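PDB 4DA2: sugar fermentation stimulation protein homolog from Pyrococcus furiosus, which probably binds DNA, joining an OB-fold domain to a PD-(D/E)xK nuclease-like domain that holds calcium ions. Local coordinates for residues A[136-141]-A[177-182]. The protein carries 1 engineered substitution. Numbering follows the deposited sequence.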
ATOM      1  N   VAL A 136       2.599   3.959  -4.822  1.00 15.99           N
ATOM      2  CA  VAL A 136       2.678   3.416  -6.183  1.00 14.68           C
ATOM      3  C   VAL A 136       2.800   4.522  -7.245  1.00 16.19           C
ATOM      4  O   VAL A 136       2.542   4.287  -8.449  1.00 20.74           O
ATOM      5  CB  VAL A 136       1.546   2.381  -6.496  1.00 17.65           C
ATOM      6  CG1 VAL A 136       1.734   1.114  -5.613  1.00 18.67           C
ATOM      7  CG2 VAL A 136       0.147   2.986  -6.297  1.00 13.78           C
ATOM      8  N   LEU A 137       3.191   5.712  -6.800  1.00 15.98           N
ATOM      9  CA  LEU A 137       3.513   6.807  -7.712  1.00 15.83           C
ATOM     10  C   LEU A 137       5.012   6.770  -7.997  1.00 24.10           C
ATOM     11  O   LEU A 137       5.822   6.760  -7.069  1.00 16.95           O
ATOM     12  CB  LEU A 137       3.101   8.152  -7.104  1.00 13.54           C
ATOM     13  CG  LEU A 137       3.404   9.406  -7.943  1.00 14.28           C
ATOM     14  CD1 LEU A 137       2.555   9.478  -9.219  1.00 24.58           C
ATOM     15  CD2 LEU A 137       3.283  10.683  -7.132  1.00 26.60           C
ATOM     16  N   ARG A 138       5.384   6.701  -9.272  1.00 17.08           N
ATOM     17  CA  ARG A 138       6.780   6.504  -9.642  1.00 17.14           C
ATOM     18  C   ARG A 138       7.431   7.782 -10.105  1.00 32.57           C
ATOM     19  O   ARG A 138       6.861   8.531 -10.896  1.00 21.07           O
ATOM     20  CB  ARG A 138       6.899   5.472 -10.760  1.00 17.17           C
ATOM     21  CG  ARG A 138       8.313   5.375 -11.390  1.00 18.09           C
ATOM     22  CD  ARG A 138       8.311   4.625 -12.714  1.00 26.39           C
ATOM     23  NE  ARG A 138       7.679   3.318 -12.589  1.00 25.46           N
ATOM     24  CZ  ARG A 138       8.262   2.233 -12.082  1.00 23.74           C
ATOM     25  NH1 ARG A 138       9.516   2.287 -11.641  1.00 39.48           N
ATOM     26  NH2 ARG A 138       7.581   1.096 -11.999  1.00 23.91           N
ATOM     27  N   GLU A 139       8.631   8.016  -9.605  1.00 19.35           N
ATOM     28  CA  GLU A 139       9.540   9.001 -10.192  1.00 29.23           C
ATOM     29  C   GLU A 139      10.905   8.342 -10.296  1.00 25.12           C
ATOM     30  O   GLU A 139      11.648   8.259  -9.314  1.00 22.05           O
ATOM     31  CB  GLU A 139       9.625  10.278  -9.366  1.00 25.30           C
ATOM     32  CG  GLU A 139      10.563  11.331  -9.977  1.00 25.76           C
ATOM     33  CD  GLU A 139      10.970  12.397  -8.986  1.00 40.72           C
ATOM     34  OE1 GLU A 139      10.115  13.243  -8.627  1.00 32.84           O
ATOM     35  OE2 GLU A 139      12.152  12.387  -8.573  1.00 38.42           O
ATOM     36  N   GLY A 140      11.222   7.846 -11.489  1.00 26.78           N
ATOM     37  CA  GLY A 140      12.473   7.118 -11.713  1.00 29.41           C
ATOM     38  C   GLY A 140      12.607   5.886 -10.836  1.00 22.98           C
ATOM     39  O   GLY A 140      11.805   4.963 -10.918  1.00 25.91           O
ATOM     40  N   GLU A 141      13.599   5.897  -9.952  1.00 21.75           N
ATOM     41  CA  GLU A 141      13.829   4.764  -9.068  1.00 23.76           C
ATOM     42  C   GLU A 141      13.017   4.869  -7.779  1.00 17.40           C
ATOM     43  O   GLU A 141      13.104   3.982  -6.926  1.00 17.39           O
ATOM     44  CB  GLU A 141      15.323   4.657  -8.738  1.00 19.70           C
ATOM     45  CG  GLU A 141      16.128   3.878  -9.811  1.00 29.10           C
ATOM     46  CD  GLU A 141      15.741   2.407  -9.896  1.00182.83           C
ATOM     47  OE1 GLU A 141      15.580   1.773  -8.835  1.00 37.40           O
ATOM     48  OE2 GLU A 141      15.602   1.877 -11.020  1.00 56.69           O
ATOM     49  N   ALA A 177       4.648  -0.945  -3.960  1.00 18.28           N
ATOM     50  CA  ALA A 177       4.182  -2.077  -4.758  1.00 14.33           C
ATOM     51  C   ALA A 177       4.282  -1.849  -6.271  1.00 12.26           C
ATOM     52  O   ALA A 177       3.336  -2.168  -7.025  1.00 16.60           O
ATOM     53  CB  ALA A 177       2.736  -2.457  -4.375  1.00 18.58           C
ATOM     54  N   LEU A 178       5.423  -1.294  -6.700  1.00 13.22           N
ATOM     55  CA  LEU A 178       5.757  -1.088  -8.113  1.00 14.08           C
ATOM     56  C   LEU A 178       6.989  -1.917  -8.402  1.00 14.27           C
ATOM     57  O   LEU A 178       7.883  -1.966  -7.569  1.00 17.89           O
ATOM     58  CB  LEU A 178       6.204   0.374  -8.338  1.00 23.93           C
ATOM     59  CG  LEU A 178       5.234   1.542  -8.223  1.00 35.23           C
ATOM     60  CD1 LEU A 178       5.983   2.821  -8.408  1.00 21.24           C
ATOM     61  CD2 LEU A 178       4.100   1.449  -9.226  1.00 29.81           C
ATOM     62  N   PRO A 179       7.072  -2.522  -9.598  1.00 16.27           N
ATOM     63  CA  PRO A 179       8.348  -3.121  -9.990  1.00 13.72           C
ATOM     64  C   PRO A 179       9.364  -2.005 -10.276  1.00 14.61           C
ATOM     65  O   PRO A 179       8.986  -0.836 -10.490  1.00 17.44           O
ATOM     66  CB  PRO A 179       8.001  -3.870 -11.294  1.00 22.37           C
ATOM     67  CG  PRO A 179       6.846  -3.057 -11.876  1.00 20.59           C
ATOM     68  CD  PRO A 179       6.053  -2.613 -10.669  1.00 24.58           C
ATOM     69  N   ASN A 180      10.640  -2.371 -10.248  1.00 15.53           N
ATOM     70  CA  ASN A 180      11.765  -1.485 -10.609  1.00 24.70           C
ATOM     71  C   ASN A 180      11.801  -0.139  -9.887  1.00 25.56           C
ATOM     72  O   ASN A 180      11.933   0.914 -10.498  1.00 28.44           O
ATOM     73  CB  ASN A 180      11.857  -1.290 -12.135  1.00 26.63           C
ATOM     74  CG  ASN A 180      11.880  -2.606 -12.876  1.00 25.89           C
ATOM     75  OD1 ASN A 180      10.829  -3.195 -13.131  1.00 46.61           O
ATOM     76  ND2 ASN A 180      13.078  -3.109 -13.175  1.00 33.84           N
ATOM     77  N   VAL A 181      11.667  -0.184  -8.574  1.00 24.23           N
ATOM     78  CA  VAL A 181      11.964   0.969  -7.757  1.00 18.59           C
ATOM     79  C   VAL A 181      12.892   0.462  -6.674  1.00 17.81           C
ATOM     80  O   VAL A 181      12.819  -0.711  -6.296  1.00 15.09           O
ATOM     81  CB  VAL A 181      10.680   1.626  -7.116  1.00 19.66           C
ATOM     82  CG1 VAL A 181       9.871   2.418  -8.150  1.00 22.15           C
ATOM     83  CG2 VAL A 181       9.826   0.586  -6.375  1.00 19.69           C
ATOM     84  N   SER A 182      13.806   1.321  -6.221  1.00 16.47           N
ATOM     85  CA  SER A 182      14.791   0.925  -5.208  1.00 21.19           C
ATOM     86  C   SER A 182      14.801   1.869  -4.020  1.00 22.56           C
ATOM     87  O   SER A 182      15.528   1.646  -3.025  1.00 19.50           O
ATOM     88  CB  SER A 182      16.198   0.925  -5.821  1.00 16.77           C
ATOM     89  OG  SER A 182      16.453   2.213  -6.359  1.00 16.59           O
TER
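Ala177 CB meets Val136 CG1 at 3.9 Å, an apolar touch that begins the contact where strand 127-139 nears its end. Leu178 points its CB toward the same strand: CD2 lies against Val136 CB and the Val136 carbonyl oxygen, while CD1 packs on Arg138 CB at 3.7 Å and lies over one face of the guanidinium, offset toward the rim. The carbonyls of Pro179 and Asn180 then meet that guanidinium edge-on. Arg138 NH2 gives Pro179 O a fairly straight hydrogen bond of 2.8 Å (161° at the hydrogen), and NH1 reaches Asn180 O at 3.0 Å, approaching from above the carbonyl plane; a weak hydrogen bond also runs from NH1 to Pro179 O. CG of Arg138 stands anti to the backbone N (chi1 170°), beside the carbonyl carbon, and the bend at chi3 takes NE off the extended line. NH2 also makes a salt bridge to Asp72 OD2. An alanine in place of Arg138 would probably leave both carbonyls without these donors and Asp72 without this mate. Val181 sets CG1 obliquely to the guanidinium, 3.5 Å from NH1. Ser182 closes the contact with two hydrogen bonds to Glu141, N to the backbone O and OG to OE1 at 2.7 Å. Strand 127-139 ends beside the loop joining strands 169-176 and 183-186 of the nuclease-like domain; Leu178 and Pro179 touch strands 65-72 and 75-78 of the OB domain, where the Asp72 salt bridge also joins the two domains.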